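Local coordinates for protein membrane-anchored mycosin mycp1 (PDB 4HVL) that probably cleaves protein substrates as a subtilisin-like serine endopeptidase of the mycobacterial type VII (ESX-1) secretion system, at residues K57-A62 against A322-Q327; G63-V68 against G173-N178; G216-D221 against F270-P275; I212-N217 against F313-V318. All coordinates share one frame; numbering follows the deposited sequence.

Contact 1: K57-A62 against A322-Q327; sequences KFATGA and AALIRQ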
loop_
_atom_site.group_PDB
_atom_site.type_symbol
_atom_site.label_atom_id
_atom_site.label_comp_id
_atom_site.label_asym_id
_atom_site.label_seq_id
_atom_site.Cartn_x
_atom_site.Cartn_y
_atom_site.Cartn_z
ATOM N N LYS A 57 6.950 -4.580 -22.718
ATOM C CA LYS A 57 6.619 -4.776 -24.127
ATOM C C LYS A 57 5.093 -4.699 -24.307
ATOM O O LYS A 57 4.609 -4.387 -25.391
ATOM C CB LYS A 57 7.162 -6.117 -24.654
ATOM C CG LYS A 57 8.673 -6.296 -24.499
ATOM C CD LYS A 57 9.280 -7.336 -25.451
ATOM C CE LYS A 57 8.407 -8.584 -25.594
ATOM N NZ LYS A 57 9.167 -9.807 -25.987
ATOM N N PHE A 58 4.343 -4.965 -23.235
ATOM C CA PHE A 58 2.895 -5.140 -23.311
ATOM C C PHE A 58 2.079 -3.968 -22.758
ATOM O O PHE A 58 0.942 -3.774 -23.187
ATOM C CB PHE A 58 2.512 -6.457 -22.636
ATOM C CG PHE A 58 3.204 -7.638 -23.253
ATOM C CD1 PHE A 58 2.889 -8.034 -24.556
ATOM C CD2 PHE A 58 4.216 -8.303 -22.578
ATOM C CE1 PHE A 58 3.555 -9.089 -25.162
ATOM C CE2 PHE A 58 4.872 -9.362 -23.166
ATOM C CZ PHE A 58 4.548 -9.758 -24.466
ATOM N N ALA A 59 2.671 -3.185 -21.857
ATOM C CA ALA A 59 2.021 -2.015 -21.242
ATOM C C ALA A 59 3.023 -1.227 -20.391
ATOM O O ALA A 59 3.976 -1.796 -19.880
ATOM C CB ALA A 59 0.831 -2.429 -20.382
ATOM N N THR A 60 2.796 0.082 -20.257
ATOM C CA THR A 60 3.640 0.957 -19.440
ATOM C C THR A 60 2.866 1.856 -18.455
ATOM O O THR A 60 3.474 2.681 -17.792
ATOM C CB THR A 60 4.443 1.919 -20.323
ATOM O OG1 THR A 60 3.541 2.717 -21.091
ATOM C CG2 THR A 60 5.370 1.168 -21.259
ATOM N N GLY A 61 1.538 1.699 -18.397
ATOM C CA GLY A 61 0.659 2.559 -17.620
ATOM C C GLY A 61 0.232 3.880 -18.252
ATOM O O GLY A 61 -0.322 4.726 -17.559
ATOM N N ALA A 62 0.456 4.064 -19.556
ATOM C CA ALA A 62 0.086 5.311 -20.224
ATOM C C ALA A 62 -1.420 5.506 -20.154
ATOM O O ALA A 62 -2.162 4.553 -20.366
ATOM C CB ALA A 62 0.530 5.312 -21.687
ATOM N N ALA A 322 -1.613 -3.324 -11.685
ATOM C CA ALA A 322 -2.996 -2.990 -11.961
ATOM C C ALA A 322 -3.059 -1.926 -13.043
ATOM O O ALA A 322 -3.866 -2.019 -13.978
ATOM C CB ALA A 322 -3.703 -2.529 -10.691
ATOM N N ALA A 323 -2.181 -0.933 -12.929
ATOM C CA ALA A 323 -2.078 0.134 -13.918
ATOM C C ALA A 323 -1.721 -0.395 -15.313
ATOM O O ALA A 323 -2.260 0.048 -16.326
ATOM C CB ALA A 323 -1.047 1.159 -13.463
ATOM N N LEU A 324 -0.777 -1.316 -15.373
ATOM C CA LEU A 324 -0.413 -1.937 -16.638
ATOM C C LEU A 324 -1.630 -2.669 -17.248
ATOM O O LEU A 324 -1.900 -2.555 -18.448
ATOM C CB LEU A 324 0.730 -2.940 -16.416
ATOM C CG LEU A 324 2.088 -2.414 -15.951
ATOM C CD1 LEU A 324 3.129 -3.522 -15.997
ATOM C CD2 LEU A 324 2.521 -1.257 -16.828
ATOM N N ILE A 325 -2.343 -3.421 -16.402
ATOM C CA ILE A 325 -3.518 -4.184 -16.804
ATOM C C ILE A 325 -4.618 -3.276 -17.354
ATOM O O ILE A 325 -5.160 -3.543 -18.446
ATOM C CB ILE A 325 -4.038 -5.081 -15.655
ATOM C CG1 ILE A 325 -3.081 -6.271 -15.440
ATOM C CG2 ILE A 325 -5.420 -5.622 -15.970
ATOM C CD1 ILE A 325 -3.204 -6.972 -14.094
ATOM N N ARG A 326 -4.900 -2.183 -16.651
ATOM C CA ARG A 326 -5.991 -1.297 -17.030
ATOM C C ARG A 326 -5.664 -0.565 -18.335
ATOM O O ARG A 326 -6.576 -0.319 -19.148
ATOM C CB ARG A 326 -6.343 -0.320 -15.909
ATOM C CG ARG A 326 -6.783 -0.999 -14.622
ATOM C CD ARG A 326 -7.748 -0.120 -13.826
ATOM N NE ARG A 326 -9.104 -0.231 -14.353
ATOM C CZ ARG A 326 -10.184 0.290 -13.769
ATOM N NH1 ARG A 326 -10.064 1.001 -12.638
ATOM N NH2 ARG A 326 -11.393 0.109 -14.320
ATOM N N GLN A 327 -4.383 -0.255 -18.574
ATOM C CA GLN A 327 -4.010 0.296 -19.878
ATOM C C GLN A 327 -4.265 -0.723 -20.996
ATOM O O GLN A 327 -4.866 -0.397 -22.014
ATOM C CB GLN A 327 -2.543 0.757 -19.955
ATOM C CG GLN A 327 -2.201 1.288 -21.355
ATOM C CD GLN A 327 -0.713 1.473 -21.634
ATOM O OE1 GLN A 327 0.146 1.053 -20.867
ATOM N NE2 GLN A 327 -0.408 2.099 -22.769
HETATM O O HOH W 1 2.488 1.880 -23.495
#
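Q327 reaches from its helix into the loop T60-A62, carbonyl oxygen first. The backbone N of T60 donates to Q327 OE1 over 2.9 Å with an N-H...O angle of 153°, and it lies in the plane of that carbonyl. G61 N and A62 N converge on the same oxygen, but both of these bonds are weak by their angles, so one good bond and two poor ones grip OE1. An extended side chain brings the amide there: CG stands anti to the backbone N (chi1 178°) and passes A62 O at 3.4 Å.

Packing is tightest beside this amide, where A59 CB presses on L324 O at 3.3 Å. The leucine sends its CD2 branch against the loop, 3.4 Å from A59 O, while V122 and L367 also touch its side chain. Helix 311-328 is the subtilisin-fold helix that carries the predicted nucleophile S312 near its start; the contact ties its far end to the loop leading into strand 65-70.

The other side is looser and partly exposed. There a water donates to T60 OG1 (2.8 Å) and accepts from Q327 NE2 (3.0 Å), spanning two side chains that do not bond directly. T60 OG1 also bonds D125, and the methyl CB of A62 lies 3.5 Å from Q327 NE2.

Contact 2: G63-V68 against G173-N178; sequences GITVAV and GAQVIN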
loop_
_atom_site.group_PDB
_atom_site.type_symbol
_atom_site.label_atom_id
_atom_site.label_comp_id
_atom_site.label_asym_id
_atom_site.label_seq_id
_atom_site.Cartn_x
_atom_site.Cartn_y
_atom_site.Cartn_z
ATOM N N GLY A 63 -1.853 6.741 -19.894
ATOM C CA GLY A 63 -3.269 7.067 -19.704
ATOM C C GLY A 63 -3.845 6.797 -18.306
ATOM O O GLY A 63 -4.947 7.204 -18.022
ATOM N N ILE A 64 -3.113 6.126 -17.425
ATOM C CA ILE A 64 -3.650 5.702 -16.118
ATOM C C ILE A 64 -3.094 6.622 -15.051
ATOM O O ILE A 64 -1.941 7.067 -15.157
ATOM C CB ILE A 64 -3.261 4.244 -15.807
ATOM C CG1 ILE A 64 -3.671 3.308 -16.962
ATOM C CG2 ILE A 64 -3.839 3.751 -14.469
ATOM C CD1 ILE A 64 -5.162 3.270 -17.269
ATOM N N THR A 65 -3.919 6.916 -14.045
ATOM C CA THR A 65 -3.551 7.754 -12.901
ATOM C C THR A 65 -3.653 6.893 -11.628
ATOM O O THR A 65 -4.695 6.301 -11.361
ATOM C CB THR A 65 -4.499 8.976 -12.797
ATOM O OG1 THR A 65 -4.361 9.794 -13.978
ATOM C CG2 THR A 65 -4.220 9.835 -11.548
ATOM N N VAL A 66 -2.551 6.799 -10.879
ATOM C CA VAL A 66 -2.516 6.071 -9.634
ATOM C C VAL A 66 -2.439 7.068 -8.484
ATOM O O VAL A 66 -1.544 7.937 -8.462
ATOM C CB VAL A 66 -1.299 5.117 -9.548
ATOM C CG1 VAL A 66 -1.382 4.282 -8.280
ATOM C CG2 VAL A 66 -1.206 4.215 -10.783
ATOM N N ALA A 67 -3.370 6.943 -7.535
ATOM C CA ALA A 67 -3.308 7.701 -6.300
ATOM C C ALA A 67 -2.552 6.895 -5.248
ATOM O O ALA A 67 -2.791 5.675 -5.082
ATOM C CB ALA A 67 -4.693 8.030 -5.789
ATOM N N VAL A 68 -1.642 7.571 -4.548
ATOM C CA VAL A 68 -0.781 6.931 -3.571
ATOM C C VAL A 68 -1.044 7.537 -2.212
ATOM O O VAL A 68 -0.757 8.713 -1.996
ATOM C CB VAL A 68 0.701 7.119 -3.931
ATOM C CG1 VAL A 68 1.582 6.327 -2.974
ATOM C CG2 VAL A 68 0.953 6.706 -5.380
ATOM N N GLY A 173 -10.145 11.148 -9.461
ATOM C CA GLY A 173 -10.242 10.449 -10.753
ATOM C C GLY A 173 -9.190 9.361 -10.960
ATOM O O GLY A 173 -8.915 8.961 -12.083
ATOM N N ALA A 174 -8.572 8.883 -9.896
ATOM C CA ALA A 174 -7.540 7.834 -10.048
ATOM C C ALA A 174 -8.197 6.482 -10.349
ATOM O O ALA A 174 -9.266 6.169 -9.813
ATOM C CB ALA A 174 -6.696 7.764 -8.806
ATOM N N GLN A 175 -7.595 5.690 -11.234
ATOM C CA GLN A 175 -8.184 4.406 -11.611
ATOM C C GLN A 175 -7.575 3.258 -10.820
ATOM O O GLN A 175 -8.102 2.135 -10.841
ATOM C CB GLN A 175 -8.040 4.141 -13.102
ATOM C CG GLN A 175 -8.723 5.168 -13.977
ATOM C CD GLN A 175 -7.800 6.280 -14.415
ATOM O OE1 GLN A 175 -6.586 6.177 -14.318
ATOM N NE2 GLN A 175 -8.384 7.371 -14.861
ATOM N N VAL A 176 -6.470 3.566 -10.126
ATOM C CA VAL A 176 -5.841 2.687 -9.135
ATOM C C VAL A 176 -5.524 3.535 -7.914
ATOM O O VAL A 176 -5.028 4.668 -8.048
ATOM C CB VAL A 176 -4.556 2.057 -9.700
ATOM C CG1 VAL A 176 -3.964 1.036 -8.732
ATOM C CG2 VAL A 176 -4.835 1.423 -11.060
ATOM N N ILE A 177 -5.863 3.010 -6.729
ATOM C CA ILE A 177 -5.551 3.650 -5.460
ATOM C C ILE A 177 -4.683 2.713 -4.614
ATOM O O ILE A 177 -5.138 1.642 -4.154
ATOM C CB ILE A 177 -6.831 4.002 -4.666
ATOM C CG1 ILE A 177 -7.732 4.917 -5.505
ATOM C CG2 ILE A 177 -6.468 4.696 -3.360
ATOM C CD1 ILE A 177 -9.070 5.231 -4.890
ATOM N N ASN A 178 -3.444 3.119 -4.387
ATOM C CA ASN A 178 -2.499 2.357 -3.574
ATOM C C ASN A 178 -2.548 2.865 -2.148
ATOM O O ASN A 178 -2.215 4.032 -1.891
ATOM C CB ASN A 178 -1.081 2.539 -4.124
ATOM C CG ASN A 178 -0.043 1.715 -3.387
ATOM O OD1 ASN A 178 0.206 0.549 -3.696
ATOM N ND2 ASN A 178 0.598 2.334 -2.444
HETATM O O HOH W 2 -5.754 9.013 -16.030
#
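V66 and V176 lie side by side on neighbouring strands of the parallel sheet of the subtilisin fold, their side chains pointing the same way. Both valines hold CG1 anti to the backbone N, and V66 CG1 comes 4.1 Å from V176 CB. V68 and N178 stand on the same face in the same side-by-side fashion, and helix 102-110 packs on both of them; helix 311-328 meets V176 and N178.

A67 and I177 take the other face, towards helix 154-171, whose A169 touches both. There A67 CB meets A174 CB at 3.6 Å, a contact between single methyl groups just after the Schellman motif at G173 that ends this helix.

The parallel pairing shows in the backbone bonds: A67 N donates to V176 O (2.9 Å), and N178 N to A67 O (2.7 Å). V66 CA adds a CA-H...O contact to V176 O at 3.3 Å. Towards G63 the ladder changes character. Q175 N donates to T65 O, which V176 N also reaches in a weak bond, but T65 N donates to a side chain: the glutamine bends at chi2 (94°), which brings OE1 to T65 N at 2.8 Å with an N-H...O angle of 168°. The donor lies in the carbonyl plane; the side-chain amide takes the place of a main-chain acceptor at the first residue of strand 65-68, where the partner chain is not yet regular. T65 OG1 bonds R127, and a water that donates to G63 O lies 2.6 Å from this same hydroxyl.

Contact 3: G216-D221 against F270-P275; sequences GNTGQD and FSMSGP. With ACT (acetate ion), chain M.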
loop_
_atom_site.group_PDB
_atom_site.type_symbol
_atom_site.label_atom_id
_atom_site.label_comp_id
_atom_site.label_asym_id
_atom_site.label_seq_id
_atom_site.Cartn_x
_atom_site.Cartn_y
_atom_site.Cartn_z
ATOM N N GLY A 216 0.447 -4.885 5.835
ATOM C CA GLY A 216 0.925 -4.337 7.103
ATOM C C GLY A 216 2.163 -5.090 7.582
ATOM O O GLY A 216 2.442 -6.198 7.123
ATOM N N ASN A 217 2.907 -4.474 8.496
ATOM C CA ASN A 217 4.134 -5.042 9.036
ATOM C C ASN A 217 3.960 -5.225 10.534
ATOM O O ASN A 217 3.317 -4.413 11.206
ATOM C CB ASN A 217 5.347 -4.129 8.780
ATOM C CG ASN A 217 5.441 -3.666 7.333
ATOM O OD1 ASN A 217 5.109 -4.384 6.397
ATOM N ND2 ASN A 217 5.914 -2.453 7.153
ATOM N N THR A 218 4.523 -6.299 11.053
ATOM C CA THR A 218 4.477 -6.556 12.489
ATOM C C THR A 218 5.251 -5.507 13.277
ATOM O O THR A 218 6.159 -4.859 12.751
ATOM C CB THR A 218 5.089 -7.912 12.854
ATOM O OG1 THR A 218 6.400 -7.995 12.305
ATOM C CG2 THR A 218 4.226 -9.074 12.339
ATOM N N GLY A 219 4.883 -5.385 14.548
ATOM C CA GLY A 219 5.549 -4.515 15.505
ATOM C C GLY A 219 4.531 -3.605 16.146
ATOM O O GLY A 219 3.511 -3.265 15.518
ATOM N N GLN A 220 4.799 -3.195 17.380
ATOM C CA GLN A 220 3.936 -2.250 18.088
ATOM C C GLN A 220 2.526 -2.799 18.284
ATOM O O GLN A 220 2.349 -3.737 19.053
ATOM C CB GLN A 220 3.902 -0.901 17.355
ATOM C CG GLN A 220 5.198 -0.107 17.406
ATOM C CD GLN A 220 5.069 1.182 16.621
ATOM O OE1 GLN A 220 4.939 1.163 15.392
ATOM N NE2 GLN A 220 5.067 2.311 17.328
ATOM N N ASP A 221 1.535 -2.227 17.590
ATOM C CA ASP A 221 0.143 -2.676 17.693
ATOM C C ASP A 221 -0.138 -3.811 16.721
ATOM O O ASP A 221 -1.194 -4.458 16.800
ATOM C CB ASP A 221 -0.837 -1.535 17.402
ATOM C CG ASP A 221 -0.805 -0.431 18.464
ATOM O OD1 ASP A 221 -0.274 0.664 18.155
ATOM O OD2 ASP A 221 -1.307 -0.651 19.594
ATOM N N PHE A 270 8.119 -10.112 8.642
ATOM C CA PHE A 270 7.371 -8.999 9.190
ATOM C C PHE A 270 5.977 -8.850 8.552
ATOM O O PHE A 270 5.200 -7.992 8.960
ATOM C CB PHE A 270 8.168 -7.710 9.010
ATOM C CG PHE A 270 8.597 -7.464 7.603
ATOM C CD1 PHE A 270 7.695 -6.970 6.660
ATOM C CD2 PHE A 270 9.908 -7.736 7.205
ATOM C CE1 PHE A 270 8.098 -6.734 5.353
ATOM C CE2 PHE A 270 10.308 -7.512 5.897
ATOM C CZ PHE A 270 9.401 -7.018 4.971
ATOM N N SER A 271 5.653 -9.661 7.553
ATOM C CA SER A 271 4.407 -9.457 6.802
ATOM C C SER A 271 3.235 -9.956 7.650
ATOM O O SER A 271 3.240 -11.088 8.108
ATOM C CB SER A 271 4.458 -10.193 5.462
ATOM O OG SER A 271 3.444 -9.758 4.577
ATOM N N MET A 272 2.256 -9.091 7.874
ATOM C CA MET A 272 1.074 -9.425 8.675
ATOM C C MET A 272 0.155 -10.381 7.916
ATOM O O MET A 272 -0.358 -10.056 6.840
ATOM C CB MET A 272 0.293 -8.146 9.037
ATOM C CG MET A 272 0.839 -7.405 10.255
ATOM S SD MET A 272 0.634 -8.294 11.830
ATOM C CE MET A 272 -1.141 -8.445 11.853
ATOM N N SER A 273 -0.062 -11.560 8.493
ATOM C CA SER A 273 -0.905 -12.567 7.881
ATOM C C SER A 273 -2.341 -12.351 8.294
ATOM O O SER A 273 -2.623 -11.843 9.395
ATOM C CB SER A 273 -0.477 -13.989 8.327
ATOM O OG SER A 273 -0.848 -14.237 9.679
ATOM N N GLY A 274 -3.253 -12.797 7.438
ATOM C CA GLY A 274 -4.642 -12.913 7.824
ATOM C C GLY A 274 -5.543 -13.525 6.765
ATOM O O GLY A 274 -5.109 -13.741 5.617
ATOM N N PRO A 275 -6.818 -13.757 7.129
ATOM C CA PRO A 275 -7.757 -14.354 6.182
ATOM C C PRO A 275 -8.030 -13.502 4.934
ATOM O O PRO A 275 -8.611 -14.007 3.978
ATOM C CB PRO A 275 -9.036 -14.547 7.013
ATOM C CG PRO A 275 -8.953 -13.551 8.109
ATOM C CD PRO A 275 -7.476 -13.343 8.386
HETATM C C ACT M . 4.491 -0.180 5.211
HETATM O O ACT M . 4.467 1.082 5.217
HETATM O OXT ACT M . 5.472 -0.820 4.763
HETATM C CH3 ACT M . 3.256 -0.880 5.746
#
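T218 and F270 are joined by a backbone bond from T218 N to F270 O (2.8 Å, N-H...O angle 156°), with the donor in the carbonyl plane. Two residues on, M272 N donates to G216 O at 3.0 Å; this bond is nearly straight at hydrogen, yet the donor stands 39° out of the carbonyl plane. The two bonds flank a single bridge between N217 and S271, and N217 CA adds a CA-H...O contact of 3.1 Å to F270 O.

Two pairs of side chains meet beside the bridge. N217 and F270 run side by side with amide and ring planes almost perpendicular (84°), and N217 OD1 lies 3.7 Å from F270 CD1. The methionine M272, bent at chi2 and chi3, brings SD to 3.7 Å from T218 CG2, and its CB lies 3.5 Å from G216 O.

A second shell fixes these groups. T311 OG1 hydrogen-bonds N217 OD1. S271 OG bonds G260 N, Q224 bonds both S271 O and S273 N, and M272 packs on T244 and V246 of strand 244-247.

With OD1 so engaged, N217 ND2 donates to an acetate oxygen, OXT, at 2.9 Å; this oxygen, an acceptor, supports the placing of ND2 on its side. The acetate, probably from the crystallisation liquor, is also bonded by S312 N. A zinc ion bound by H101 and S312 lies about 4 Å from the N217 side chain. An asparagine amide and the backbone N of the predicted nucleophile sharing one oxyanion are consistent with the oxyanion hole of subtilases.

Contact 4: I212-N217 against F313-V318; sequences IAAAGN and FAAAYV. With ACT (acetate ion), chain M.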
loop_
_atom_site.group_PDB
_atom_site.type_symbol
_atom_site.label_atom_id
_atom_site.label_comp_id
_atom_site.label_asym_id
_atom_site.label_seq_id
_atom_site.Cartn_x
_atom_site.Cartn_y
_atom_site.Cartn_z
ATOM N N ILE A 212 -5.766 -1.172 -3.845
ATOM C CA ILE A 212 -4.745 -2.118 -3.391
ATOM C C ILE A 212 -4.297 -1.689 -1.986
ATOM O O ILE A 212 -4.050 -0.509 -1.747
ATOM C CB ILE A 212 -3.526 -2.118 -4.319
ATOM C CG1 ILE A 212 -3.909 -2.356 -5.787
ATOM C CG2 ILE A 212 -2.516 -3.145 -3.864
ATOM C CD1 ILE A 212 -4.643 -3.654 -6.107
ATOM N N ALA A 213 -4.205 -2.641 -1.060
ATOM C CA ALA A 213 -3.787 -2.334 0.306
ATOM C C ALA A 213 -2.582 -3.170 0.750
ATOM O O ALA A 213 -2.475 -4.356 0.425
ATOM C CB ALA A 213 -4.936 -2.553 1.284
ATOM N N ALA A 214 -1.703 -2.550 1.529
ATOM C CA ALA A 214 -0.606 -3.245 2.167
ATOM C C ALA A 214 -1.129 -4.221 3.220
ATOM O O ALA A 214 -2.045 -3.895 3.980
ATOM C CB ALA A 214 0.318 -2.229 2.825
ATOM N N ALA A 215 -0.544 -5.402 3.290
ATOM C CA ALA A 215 -0.888 -6.330 4.370
ATOM C C ALA A 215 -0.543 -5.780 5.756
ATOM O O ALA A 215 -1.202 -6.148 6.727
ATOM C CB ALA A 215 -0.211 -7.682 4.165
ATOM N N GLY A 216 0.447 -4.885 5.835
ATOM C CA GLY A 216 0.925 -4.337 7.103
ATOM C C GLY A 216 2.163 -5.090 7.582
ATOM O O GLY A 216 2.442 -6.198 7.123
ATOM N N ASN A 217 2.907 -4.474 8.496
ATOM C CA ASN A 217 4.134 -5.042 9.036
ATOM C C ASN A 217 3.960 -5.225 10.534
ATOM O O ASN A 217 3.317 -4.413 11.206
ATOM C CB ASN A 217 5.347 -4.129 8.780
ATOM C CG ASN A 217 5.441 -3.666 7.333
ATOM O OD1 ASN A 217 5.109 -4.384 6.397
ATOM N ND2 ASN A 217 5.914 -2.453 7.153
ATOM N N PHE A 313 5.785 -1.613 -0.111
ATOM C CA PHE A 313 6.455 -1.864 -1.392
ATOM C C PHE A 313 5.820 -3.013 -2.170
ATOM O O PHE A 313 5.661 -2.913 -3.383
ATOM C CB PHE A 313 7.975 -2.032 -1.213
ATOM C CG PHE A 313 8.649 -0.767 -0.768
ATOM C CD1 PHE A 313 8.888 0.258 -1.685
ATOM C CD2 PHE A 313 8.987 -0.563 0.568
ATOM C CE1 PHE A 313 9.463 1.449 -1.291
ATOM C CE2 PHE A 313 9.561 0.639 0.971
ATOM C CZ PHE A 313 9.794 1.647 0.040
ATOM N N ALA A 314 5.444 -4.088 -1.485
ATOM C CA ALA A 314 4.656 -5.145 -2.096
ATOM C C ALA A 314 3.385 -4.576 -2.745
ATOM O O ALA A 314 3.076 -4.856 -3.920
ATOM C CB ALA A 314 4.302 -6.206 -1.071
ATOM N N ALA A 315 2.666 -3.749 -1.994
ATOM C CA ALA A 315 1.462 -3.123 -2.525
ATOM C C ALA A 315 1.761 -2.245 -3.722
ATOM O O ALA A 315 0.987 -2.230 -4.666
ATOM C CB ALA A 315 0.728 -2.333 -1.452
ATOM N N ALA A 316 2.892 -1.536 -3.677
ATOM C CA ALA A 316 3.313 -0.668 -4.782
ATOM C C ALA A 316 3.533 -1.463 -6.059
ATOM O O ALA A 316 3.084 -1.035 -7.121
ATOM C CB ALA A 316 4.557 0.154 -4.419
ATOM N N TYR A 317 4.208 -2.616 -5.988
ATOM C CA TYR A 317 4.361 -3.445 -7.214
ATOM C C TYR A 317 3.003 -3.863 -7.804
ATOM O O TYR A 317 2.822 -3.806 -9.015
ATOM C CB TYR A 317 5.232 -4.694 -7.001
ATOM C CG TYR A 317 6.675 -4.370 -6.833
ATOM C CD1 TYR A 317 7.452 -4.024 -7.909
ATOM C CD2 TYR A 317 7.267 -4.397 -5.582
ATOM C CE1 TYR A 317 8.773 -3.696 -7.746
ATOM C CE2 TYR A 317 8.592 -4.091 -5.412
ATOM C CZ TYR A 317 9.332 -3.739 -6.500
ATOM O OH TYR A 317 10.641 -3.416 -6.317
ATOM N N VAL A 318 2.055 -4.251 -6.946
ATOM C CA VAL A 318 0.728 -4.694 -7.388
ATOM C C VAL A 318 -0.087 -3.531 -7.983
ATOM O O VAL A 318 -0.754 -3.719 -9.004
ATOM C CB VAL A 318 -0.055 -5.390 -6.236
ATOM C CG1 VAL A 318 -1.457 -5.795 -6.655
ATOM C CG2 VAL A 318 0.704 -6.619 -5.761
HETATM C C ACT M . 4.491 -0.180 5.211
HETATM O O ACT M . 4.467 1.082 5.217
HETATM O OXT ACT M . 5.472 -0.820 4.763
HETATM C CH3 ACT M . 3.256 -0.880 5.746
#
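A214 and A315 bring their CA atoms within 5.1 Å where strand 212-214 and helix 313-318 run nearly antiparallel, at 163° with axes 7.2 Å apart. The methyl CB of A315 points at the strand and rests 3.9 Å from A214 N and 4.3 Å from A214 CB.

One helical turn further, I212 and V318 cross obliquely. I212 places CG2 anti to its backbone N (chi1 -54°, measured to CG1), which sets this methyl 3.7 Å from A315 O and 4.0 Å from V318 CG1. Its longer branch ends with CD1 against the same valine methyl at 3.9 Å, so V318 CG1 touches both branches of the isoleucine. V258 of strand 256-261 also touches I212 and V318, and this face of the sheet packs on the buried helix of the subtilisin fold.

No hydrogen bond crosses the contact. The strand's backbone is paired instead within the sheet, with I177 and I179 on one neighbouring strand and L256 and V258 on the other. The side chains that meet are apolar, and methyl groups also rest against polar backbone atoms. The short A315 is consistent with this close approach, whose spacing beside S312, the predicted nucleophile, probably rests on van der Waals fit.

Overall arrangement
Helix 311-328 links contacts 1 and 4, whose centres lie 18 Å apart. Contacts 1 and 2 touch through a probable hydrogen bond from R326 NH1 to Q175 O (2.9 Å). Contact 2 joins contact 4 across neighbouring strands, through a probable bond of 2.9 Å between I212 N and I177 O. Contacts 3 and 4 share G216 and N217, so the strand packed on the helix continues directly into the probable oxyanion-hole loop. Contact 1 is remote from that site: its nearest atoms are about 17 Å from those of contact 3. Contact 2 comes closer: its nearest atoms are about 11 Å from those of contact 3, and the N178 side chain is about 6 Å from that of S312.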